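Local coordinates for protein accelerated cell death 11 (Arabidopsis thaliana, PDB 4NT1) that selectively transfers ceramide-1-phosphate and phytoceramide-1-phosphate between membranes, and does not carry ceramide or galactosylceramide, at residues 11-16 with 41-46; 80-85 with 96-101; 110-115 with 181-186; 117-122 with 129-134. All blocks are in the same frame, centred on the assembly; numbering follows the deposited sequence.

Interaction 1 (11-16 with 41-46)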
# COMPACT_ATOMS: atom_id res chain seq x y z
N LEU A 11 4.49 -4.55 12.65
CA LEU A 11 5.00 -3.28 12.12
C LEU A 11 6.49 -3.37 11.82
O LEU A 11 6.99 -2.69 10.94
CB LEU A 11 4.78 -2.14 13.11
CG LEU A 11 3.45 -1.40 13.04
CD1 LEU A 11 3.47 -0.19 13.97
CD2 LEU A 11 3.17 -0.98 11.61
N ARG A 12 7.20 -4.19 12.60
CA ARG A 12 8.64 -4.31 12.41
C ARG A 12 8.95 -5.18 11.19
O ARG A 12 9.92 -4.94 10.48
CB ARG A 12 9.29 -4.87 13.68
CG ARG A 12 8.90 -4.09 14.93
CD ARG A 12 9.73 -4.44 16.17
NE ARG A 12 9.23 -3.72 17.34
CZ ARG A 12 9.85 -3.65 18.52
NH1 ARG A 12 11.01 -4.26 18.71
NH2 ARG A 12 9.29 -2.96 19.51
N LYS A 13 8.12 -6.19 10.94
CA LYS A 13 8.27 -7.00 9.73
C LYS A 13 8.00 -6.12 8.51
O LYS A 13 8.69 -6.21 7.49
CB LYS A 13 7.31 -8.18 9.74
CG LYS A 13 7.64 -9.20 10.84
CD LYS A 13 6.59 -10.30 10.88
CE LYS A 13 6.48 -11.00 9.54
NZ LYS A 13 5.35 -11.98 9.49
N ILE A 14 6.99 -5.27 8.61
CA ILE A 14 6.70 -4.31 7.55
C ILE A 14 7.86 -3.34 7.32
O ILE A 14 8.28 -3.13 6.18
CB ILE A 14 5.42 -3.53 7.85
CG1 ILE A 14 4.20 -4.44 7.64
CG2 ILE A 14 5.34 -2.30 6.95
CD1 ILE A 14 2.90 -3.85 8.21
N SER A 15 8.38 -2.73 8.38
CA SER A 15 9.45 -1.75 8.18
C SER A 15 10.72 -2.40 7.62
O SER A 15 11.41 -1.81 6.78
CB SER A 15 9.74 -0.95 9.46
OG SER A 15 10.33 -1.78 10.45
N ALA A 16 11.01 -3.62 8.05
CA ALA A 16 12.20 -4.32 7.57
C ALA A 16 12.08 -4.65 6.09
O ALA A 16 13.03 -4.48 5.33
CB ALA A 16 12.43 -5.61 8.37
N CYS A 41 4.38 -6.57 0.18
CA CYS A 41 3.04 -6.02 0.09
C CYS A 41 2.04 -6.84 0.91
O CYS A 41 1.10 -6.28 1.48
CB CYS A 41 2.60 -5.93 -1.37
SG CYS A 41 3.52 -4.69 -2.32
N SER A 42 2.26 -8.15 0.98
CA SER A 42 1.36 -9.02 1.72
C SER A 42 1.46 -8.78 3.23
O SER A 42 0.51 -9.02 3.97
CB SER A 42 1.60 -10.49 1.38
OG SER A 42 0.60 -11.31 1.95
N LEU A 43 2.59 -8.26 3.69
CA LEU A 43 2.72 -7.95 5.12
C LEU A 43 1.83 -6.78 5.51
O LEU A 43 1.44 -6.64 6.68
CB LEU A 43 4.18 -7.65 5.49
CG LEU A 43 5.17 -8.80 5.29
CD1 LEU A 43 6.60 -8.31 5.53
CD2 LEU A 43 4.83 -9.98 6.19
N VAL A 44 1.50 -5.94 4.53
CA VAL A 44 0.65 -4.78 4.76
C VAL A 44 -0.84 -5.15 4.74
O VAL A 44 -1.66 -4.49 5.39
CB VAL A 44 0.92 -3.70 3.69
CG1 VAL A 44 -0.07 -2.55 3.81
CG2 VAL A 44 2.35 -3.18 3.80
N SER A 45 -1.20 -6.21 4.02
CA SER A 45 -2.62 -6.55 3.85
C SER A 45 -3.47 -6.55 5.13
O SER A 45 -4.58 -6.03 5.13
CB SER A 45 -2.78 -7.89 3.12
OG SER A 45 -2.25 -7.83 1.81
N PRO A 46 -2.95 -7.14 6.22
CA PRO A 46 -3.81 -7.24 7.41
C PRO A 46 -4.11 -5.90 8.07
O PRO A 46 -5.04 -5.83 8.87
CB PRO A 46 -2.99 -8.13 8.37
CG PRO A 46 -1.99 -8.84 7.49
CD PRO A 46 -1.68 -7.86 6.40
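The flat groups that Ile14 and Leu43 meet are peptide carbonyls, one on each helix. Ile14 CD1 lies 3.5 Å from Leu43 O. In return, Leu43 CD1 sits 3.6 Å from Lys13 O. Each helix thus sets a methyl group against a backbone oxygen of the other. The side chains of Ile14 and Leu43 run past each other in opposite directions, and Ile14 CG1 comes within 3.9 Å of Leu43 CB. In Ile14, CG1 stands opposite the carbonyl carbon (chi1 -73°), and this brings the CG1-CD1 arm alongside Leu43. The CG2 branch serves a different neighbour. It lies 4.4 Å from Val44 CG2, a looser contact.

Lys13 reaches over Leu43 at about a right angle. Its chain bends at chi3 (58°), and Lys13 CE lies 3.9 Å from Leu43 CD2. This is contact through the aliphatic part of the lysine, at the solvent side. Ile14 and Val44 form the buried side. There Ile14 also touches Tyr183, and Val44 touches Val112 and Tyr62.

The short axes approach to 9.2 Å and run nearly antiparallel, at 150°. Segment 41-46 is kinked at Pro46, whose N makes no bond to the preceding turn. The only bonds from Ser45 N within this segment are weak ones, to Cys41 O and Ser42 O. Two antiparallel helices, consecutive in the chain and packed through aliphatic side chains, make a helical hairpin. It is part of the all-helical GLTP fold.

Interaction 2 (80-85 with 96-101)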
# COMPACT_ATOMS: atom_id res chain seq x y z
N VAL A 80 10.07 -4.50 -13.88
CA VAL A 80 10.32 -3.97 -15.22
C VAL A 80 9.99 -5.00 -16.30
O VAL A 80 9.29 -4.70 -17.26
CB VAL A 80 11.78 -3.47 -15.38
CG1 VAL A 80 12.15 -3.34 -16.85
CG2 VAL A 80 11.96 -2.15 -14.64
N VAL A 81 10.51 -6.21 -16.14
CA VAL A 81 10.24 -7.28 -17.09
C VAL A 81 8.75 -7.57 -17.16
O VAL A 81 8.20 -7.72 -18.25
CB VAL A 81 11.05 -8.56 -16.74
CG1 VAL A 81 10.53 -9.78 -17.48
CG2 VAL A 81 12.53 -8.32 -17.05
N MET A 82 8.10 -7.61 -16.00
CA MET A 82 6.67 -7.86 -15.90
C MET A 82 5.89 -6.84 -16.72
O MET A 82 5.02 -7.20 -17.52
CB MET A 82 6.25 -7.78 -14.43
CG MET A 82 4.85 -8.27 -14.12
SD MET A 82 4.45 -8.01 -12.38
CE MET A 82 4.10 -6.25 -12.39
N MET A 83 6.20 -5.56 -16.54
CA MET A 83 5.50 -4.50 -17.26
C MET A 83 5.83 -4.49 -18.74
O MET A 83 4.94 -4.26 -19.56
CB MET A 83 5.77 -3.13 -16.63
CG MET A 83 5.09 -2.98 -15.30
SD MET A 83 5.47 -1.41 -14.52
CE MET A 83 4.49 -0.29 -15.53
N ASP A 84 7.09 -4.73 -19.08
CA ASP A 84 7.48 -4.76 -20.49
C ASP A 84 6.67 -5.83 -21.25
O ASP A 84 6.27 -5.60 -22.39
CB ASP A 84 8.98 -5.01 -20.65
CG ASP A 84 9.83 -3.76 -20.37
OD1 ASP A 84 9.29 -2.64 -20.33
OD2 ASP A 84 11.06 -3.92 -20.20
N LYS A 85 6.45 -6.98 -20.63
CA LYS A 85 5.68 -8.04 -21.31
C LYS A 85 4.22 -7.63 -21.55
O LYS A 85 3.62 -8.01 -22.57
CB LYS A 85 5.78 -9.37 -20.57
CG LYS A 85 7.21 -9.94 -20.53
CD LYS A 85 7.32 -11.11 -19.56
CE LYS A 85 6.79 -12.39 -20.18
NZ LYS A 85 7.65 -12.85 -21.31
N GLY A 96 -7.12 -7.97 -14.70
CA GLY A 96 -6.27 -9.04 -14.21
C GLY A 96 -4.85 -9.07 -14.75
O GLY A 96 -4.09 -9.99 -14.43
N SER A 97 -4.47 -8.10 -15.59
CA SER A 97 -3.07 -8.03 -16.02
C SER A 97 -2.16 -7.71 -14.83
O SER A 97 -2.55 -7.06 -13.86
CB SER A 97 -2.87 -6.98 -17.12
OG SER A 97 -2.80 -5.66 -16.58
N HIS A 98 -0.93 -8.20 -14.91
CA HIS A 98 0.05 -7.96 -13.85
C HIS A 98 0.21 -6.47 -13.58
O HIS A 98 0.30 -6.04 -12.43
CB HIS A 98 1.40 -8.57 -14.26
CG HIS A 98 1.37 -10.06 -14.40
ND1 HIS A 98 2.01 -10.72 -15.42
CD2 HIS A 98 0.78 -11.01 -13.64
CE1 HIS A 98 1.83 -12.02 -15.28
NE2 HIS A 98 1.09 -12.22 -14.21
N THR A 99 0.23 -5.68 -14.65
CA THR A 99 0.50 -4.25 -14.55
C THR A 99 -0.69 -3.51 -13.96
O THR A 99 -0.53 -2.59 -13.15
CB THR A 99 0.88 -3.68 -15.91
OG1 THR A 99 2.09 -4.29 -16.36
CG2 THR A 99 1.08 -2.17 -15.82
N ARG A 100 -1.89 -3.92 -14.35
CA ARG A 100 -3.10 -3.37 -13.73
C ARG A 100 -3.12 -3.66 -12.23
O ARG A 100 -3.43 -2.78 -11.42
CB ARG A 100 -4.36 -3.93 -14.41
CG ARG A 100 -5.67 -3.45 -13.81
CD ARG A 100 -6.86 -3.85 -14.69
NE ARG A 100 -8.13 -3.42 -14.12
CZ ARG A 100 -8.82 -2.36 -14.53
NH1 ARG A 100 -8.36 -1.62 -15.54
NH2 ARG A 100 -9.96 -2.05 -13.95
N ASN A 101 -2.81 -4.89 -11.86
CA ASN A 101 -2.80 -5.25 -10.45
C ASN A 101 -1.71 -4.50 -9.70
O ASN A 101 -1.92 -4.07 -8.57
CB ASN A 101 -2.73 -6.76 -10.27
CG ASN A 101 -4.02 -7.43 -10.71
OD1 ASN A 101 -5.06 -6.79 -10.76
ND2 ASN A 101 -3.95 -8.71 -11.02
O HOH W 1 4.10 -9.82 -17.35
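Two pairs make the van der Waals packing: Met82 with His98, and Met83 with Thr99. Met82 CG lies 3.5 Å from His98 CB. The chain of Met82 is extended up to SD and then bends at chi3 (77°), which sends CE back toward the backbone of His98. Met83 CG sits 3.4 Å from Thr99 OG1, and Met83 CE makes apolar contact with Thr99 CG2 at 3.9 Å. These two side chains cross at about a right angle.

The sulfur-aromatic contact is oblique. Met82 SD stands 4.9 Å from the centroid of the His98 ring, 44° off its normal.

One water links the segments; a cap within 96-101 starts the second helix. Water 1 donates to Met82 O at 2.8 Å and lies 3.0 Å from His98 ND1, at the edge of the ring and in its plane. Thr99 OG1 bonds to Asp86 OD2. Ser97, the N-cap of helix 98-121, accepts from Arg100 N through OG at 3.0 Å. Arg100 binds the phosphate-bearing sphingolipid, so this bond grips the backbone of a ligand-binding residue.

Around the contact, Met83 packs on Leu197 and Phe198 of helix 173-199, and His98 touches Ala72 of helix 67-72.

Interaction 3 (110-115 with 181-186); sequences DMVKVL and QSYVNS
Tyr183 points its ring edge at the backbone of helix 98-121. Its CG is opposite its own N (chi1 174°), which carries the ring across to Val112 and Lys113. Tyr183 CE2 lies 3.5 Å from Lys113 N, with that nitrogen in the ring plane. The hydroxyl reaches back one turn and hydrogen-bonds to Leu109 O. That bond fixes the end of the side chain; packed neighbours such as Val112 and Lys113 set the ring's turn. Val112 meets the ring at about a right angle, and Val112 CG1 is 3.7 Å from Tyr183 CE2.

The axes of segments 110-115 and 181-186 come within 9.1 Å, their directions 133° apart, within the all-helical bundle of the GLTP fold. Phe18 meets the Tyr183 ring edge-to-face from helix 10-25, so the tyrosine sits where three helices come together.

Lys113 starts out extended through chi1 and chi2, then bends at both chi3 (83°) and chi4. Its CG passes 4.2 Å from Val184 CG1, and its amine end turns away, toward a long, weak ion pair with Glu117. Val184 CG2, opposite the carbonyl carbon, lies 3.6 Å from Lys113 O. Val112 also packs on Leu47 and Phe48 of helix 34-51.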
# COMPACT_ATOMS: atom_id res chain seq x y z
N ASP A 110 0.47 3.46 -0.94
CA ASP A 110 0.40 4.91 -0.79
C ASP A 110 -0.62 5.28 0.30
O ASP A 110 -0.33 6.12 1.14
CB ASP A 110 0.03 5.54 -2.15
CG ASP A 110 0.38 7.02 -2.24
OD1 ASP A 110 1.17 7.51 -1.41
OD2 ASP A 110 -0.14 7.69 -3.17
N MET A 111 -1.78 4.63 0.31
CA MET A 111 -2.75 4.93 1.37
C MET A 111 -2.18 4.66 2.77
O MET A 111 -2.40 5.43 3.70
CB MET A 111 -4.07 4.17 1.20
CG MET A 111 -5.24 4.84 2.00
SD MET A 111 -6.44 3.66 2.65
CE MET A 111 -5.64 3.10 4.16
N VAL A 112 -1.46 3.56 2.91
CA VAL A 112 -0.84 3.22 4.19
C VAL A 112 0.23 4.26 4.53
O VAL A 112 0.30 4.72 5.67
CB VAL A 112 -0.28 1.79 4.23
CG1 VAL A 112 0.45 1.53 5.57
CG2 VAL A 112 -1.41 0.77 4.04
N LYS A 113 1.03 4.65 3.55
CA LYS A 113 2.01 5.70 3.78
C LYS A 113 1.37 6.98 4.33
O LYS A 113 1.87 7.56 5.29
CB LYS A 113 2.78 6.04 2.50
CG LYS A 113 3.84 7.13 2.72
CD LYS A 113 4.47 7.63 1.43
CE LYS A 113 3.61 8.69 0.78
NZ LYS A 113 4.46 9.82 0.30
N VAL A 114 0.28 7.43 3.70
CA VAL A 114 -0.40 8.66 4.15
C VAL A 114 -1.05 8.45 5.50
O VAL A 114 -1.00 9.32 6.38
CB VAL A 114 -1.46 9.15 3.14
CG1 VAL A 114 -2.23 10.37 3.70
CG2 VAL A 114 -0.80 9.48 1.81
N LEU A 115 -1.68 7.30 5.68
CA LEU A 115 -2.24 6.94 6.97
C LEU A 115 -1.19 7.10 8.08
O LEU A 115 -1.43 7.76 9.10
CB LEU A 115 -2.76 5.51 6.96
CG LEU A 115 -3.20 5.01 8.33
CD1 LEU A 115 -4.44 5.79 8.77
CD2 LEU A 115 -3.51 3.53 8.25
N GLN A 181 7.24 5.70 10.87
CA GLN A 181 8.07 6.65 10.15
C GLN A 181 9.05 5.92 9.22
O GLN A 181 9.39 6.42 8.15
CB GLN A 181 8.85 7.54 11.12
CG GLN A 181 9.67 8.60 10.41
CD GLN A 181 8.80 9.60 9.70
OE1 GLN A 181 8.83 9.72 8.47
NE2 GLN A 181 8.00 10.34 10.46
N SER A 182 9.52 4.76 9.64
CA SER A 182 10.42 3.99 8.79
C SER A 182 9.70 3.57 7.52
O SER A 182 10.22 3.75 6.42
CB SER A 182 10.93 2.75 9.51
OG SER A 182 11.87 2.06 8.69
N TYR A 183 8.49 3.02 7.68
CA TYR A 183 7.69 2.65 6.52
C TYR A 183 7.45 3.85 5.61
O TYR A 183 7.50 3.74 4.38
CB TYR A 183 6.33 2.04 6.92
CG TYR A 183 5.47 1.81 5.69
CD1 TYR A 183 5.65 0.67 4.91
CD2 TYR A 183 4.52 2.74 5.29
CE1 TYR A 183 4.89 0.46 3.77
CE2 TYR A 183 3.75 2.53 4.16
CZ TYR A 183 3.95 1.39 3.40
OH TYR A 183 3.18 1.18 2.27
N VAL A 184 7.16 4.99 6.23
CA VAL A 184 6.92 6.20 5.44
C VAL A 184 8.16 6.55 4.63
O VAL A 184 8.06 6.86 3.43
CB VAL A 184 6.52 7.39 6.32
CG1 VAL A 184 6.60 8.68 5.50
CG2 VAL A 184 5.12 7.18 6.88
N ASN A 185 9.33 6.49 5.26
CA ASN A 185 10.59 6.83 4.58
C ASN A 185 11.00 5.85 3.49
O ASN A 185 11.61 6.24 2.50
CB ASN A 185 11.73 6.97 5.58
CG ASN A 185 11.53 8.14 6.51
OD1 ASN A 185 10.77 9.06 6.20
ND2 ASN A 185 12.21 8.12 7.65
N SER A 186 10.68 4.58 3.69
CA SER A 186 11.05 3.56 2.71
C SER A 186 10.05 3.50 1.56
O SER A 186 10.44 3.37 0.39
CB SER A 186 11.16 2.19 3.38
OG SER A 186 12.26 2.15 4.28

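Interaction 4 (117-122 with 129-134)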
# COMPACT_ATOMS: atom_id res chain seq x y z
N GLU A 117 1.76 8.75 8.00
CA GLU A 117 2.14 10.16 8.09
C GLU A 117 1.13 10.91 8.95
O GLU A 117 1.49 11.75 9.78
CB GLU A 117 2.20 10.80 6.70
CG GLU A 117 3.45 10.46 5.89
CD GLU A 117 3.34 10.91 4.43
OE1 GLU A 117 2.21 11.07 3.93
OE2 GLU A 117 4.39 11.09 3.78
N GLN A 118 -0.15 10.64 8.73
CA GLN A 118 -1.19 11.39 9.42
C GLN A 118 -1.33 10.99 10.88
O GLN A 118 -1.62 11.84 11.74
CB GLN A 118 -2.54 11.28 8.70
CG GLN A 118 -2.54 11.97 7.33
CD GLN A 118 -2.43 13.47 7.45
OE1 GLN A 118 -2.99 14.07 8.36
NE2 GLN A 118 -1.67 14.08 6.54
N ILE A 119 -1.12 9.71 11.18
CA ILE A 119 -1.08 9.26 12.56
C ILE A 119 0.05 9.97 13.30
O ILE A 119 -0.15 10.52 14.38
CB ILE A 119 -0.92 7.73 12.65
CG1 ILE A 119 -2.21 7.04 12.19
CG2 ILE A 119 -0.58 7.33 14.08
CD1 ILE A 119 -2.13 5.52 12.19
N ILE A 120 1.23 9.98 12.71
CA ILE A 120 2.37 10.67 13.32
C ILE A 120 2.07 12.16 13.52
O ILE A 120 2.31 12.71 14.61
CB ILE A 120 3.66 10.47 12.50
CG1 ILE A 120 4.05 8.99 12.52
CG2 ILE A 120 4.80 11.32 13.06
CD1 ILE A 120 5.00 8.57 11.40
N ALA A 121 1.52 12.79 12.49
CA ALA A 121 1.23 14.22 12.53
C ALA A 121 0.15 14.59 13.54
O ALA A 121 0.09 15.71 14.03
CB ALA A 121 0.85 14.72 11.14
N SER A 122 -0.72 13.64 13.86
CA SER A 122 -1.80 13.92 14.80
C SER A 122 -1.52 13.42 16.22
O SER A 122 -2.44 13.32 17.03
CB SER A 122 -3.12 13.35 14.28
OG SER A 122 -3.06 11.94 14.27
N LYS A 129 -9.85 8.87 13.33
CA LYS A 129 -10.80 9.29 12.31
C LYS A 129 -10.19 10.21 11.25
O LYS A 129 -10.35 9.97 10.06
CB LYS A 129 -12.04 9.94 12.94
CG LYS A 129 -13.11 10.30 11.92
CD LYS A 129 -14.37 10.81 12.60
CE LYS A 129 -15.42 11.22 11.57
NZ LYS A 129 -16.71 11.58 12.21
N ASP A 130 -9.49 11.25 11.67
CA ASP A 130 -8.88 12.15 10.70
C ASP A 130 -7.78 11.49 9.84
O ASP A 130 -7.80 11.62 8.61
CB ASP A 130 -8.42 13.46 11.35
CG ASP A 130 -9.59 14.40 11.63
OD1 ASP A 130 -10.76 13.97 11.49
OD2 ASP A 130 -9.34 15.58 11.98
N PRO A 131 -6.83 10.78 10.46
CA PRO A 131 -5.83 10.10 9.62
C PRO A 131 -6.45 9.09 8.64
O PRO A 131 -6.04 9.05 7.48
CB PRO A 131 -4.94 9.36 10.63
CG PRO A 131 -5.10 10.13 11.91
CD PRO A 131 -6.51 10.67 11.90
N ALA A 132 -7.40 8.28 9.09
CA ALA A 132 -8.02 7.30 8.20
C ALA A 132 -8.83 8.00 7.10
O ALA A 132 -8.76 7.63 5.93
CB ALA A 132 -8.89 6.34 8.98
N THR A 133 -9.57 9.03 7.48
CA THR A 133 -10.34 9.80 6.50
C THR A 133 -9.46 10.53 5.48
O THR A 133 -9.73 10.50 4.28
CB THR A 133 -11.29 10.81 7.19
OG1 THR A 133 -12.25 10.10 7.97
CG2 THR A 133 -12.02 11.67 6.15
N LYS A 134 -8.39 11.18 5.95
CA LYS A 134 -7.52 11.94 5.06
C LYS A 134 -6.77 11.03 4.08
O LYS A 134 -6.59 11.38 2.92
CB LYS A 134 -6.53 12.79 5.85
CG LYS A 134 -7.16 14.01 6.51
CD LYS A 134 -6.14 14.74 7.37
CE LYS A 134 -6.74 16.00 7.99
NZ LYS A 134 -5.74 16.77 8.79
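The helical segments 117-121 and 129-134 run nearly antiparallel (153°), with axes 8.6 Å apart and the CA atoms of Gln118 and Pro131 only 4.8 Å from each other. Pro131 fills the middle of the contact. Its CB lies 3.6 Å from Gln118 CB and 3.9 Å from Ile119 CG1. Its CG faces the serine, 3.6 Å from Ser122 OG. The proline ring is thus met along its CB-CG side by three residues of the other helix. Pro131 lies in the first turn of its helix, where the missing backbone N-H costs no helical bond.

Gln118 bends at chi2 (-68°), so its amide folds toward Lys134. The two side chains cross at about a right angle. Gln118 OE1 rests 3.4 Å from Lys134 CD. This is contact with the aliphatic chain of the lysine.

Ser122 is the first residue to leave the helix. Its OG turns back (chi1 67°) to within 2.9 Å of Gln118 O, with Ile119 O also near. The single hydroxyl proton could serve either carbonyl. On the other helix, Thr133 OG1 donates to Lys129 O at 2.8 Å, from above the carbonyl plane. Thr133 N reaches the same oxygen from the opposite face, so two bonds hold it.

Beyond the pair, Ile119 touches Met180 of helix 173-199, and its O accepts from Arg162 NH1 of helix 162-168. On the far side Ala132 packs on Phe55 and Leu159, both in loops.

Overall arrangement
From the N terminus, interaction 1 comes first and closes the loop that joins helix 10-25 to helix 34-51. Interaction 2 follows in series, where the loop after helix 79-88 brings the chain back to the start of helix 98-121. Interaction 3 spans much further and ties that helix to the C-terminal helix 173-199. Interaction 4 falls within this span and closes a short loop to helix 129-139. Helix 98-121 therefore serves interactions 2, 3 and 4. Interaction 3 touches both 1 and 4, through Val44 with Val112 and Glu117 with Val184. Interaction 2 stands apart, its centre about 24 Å from that of interaction 3.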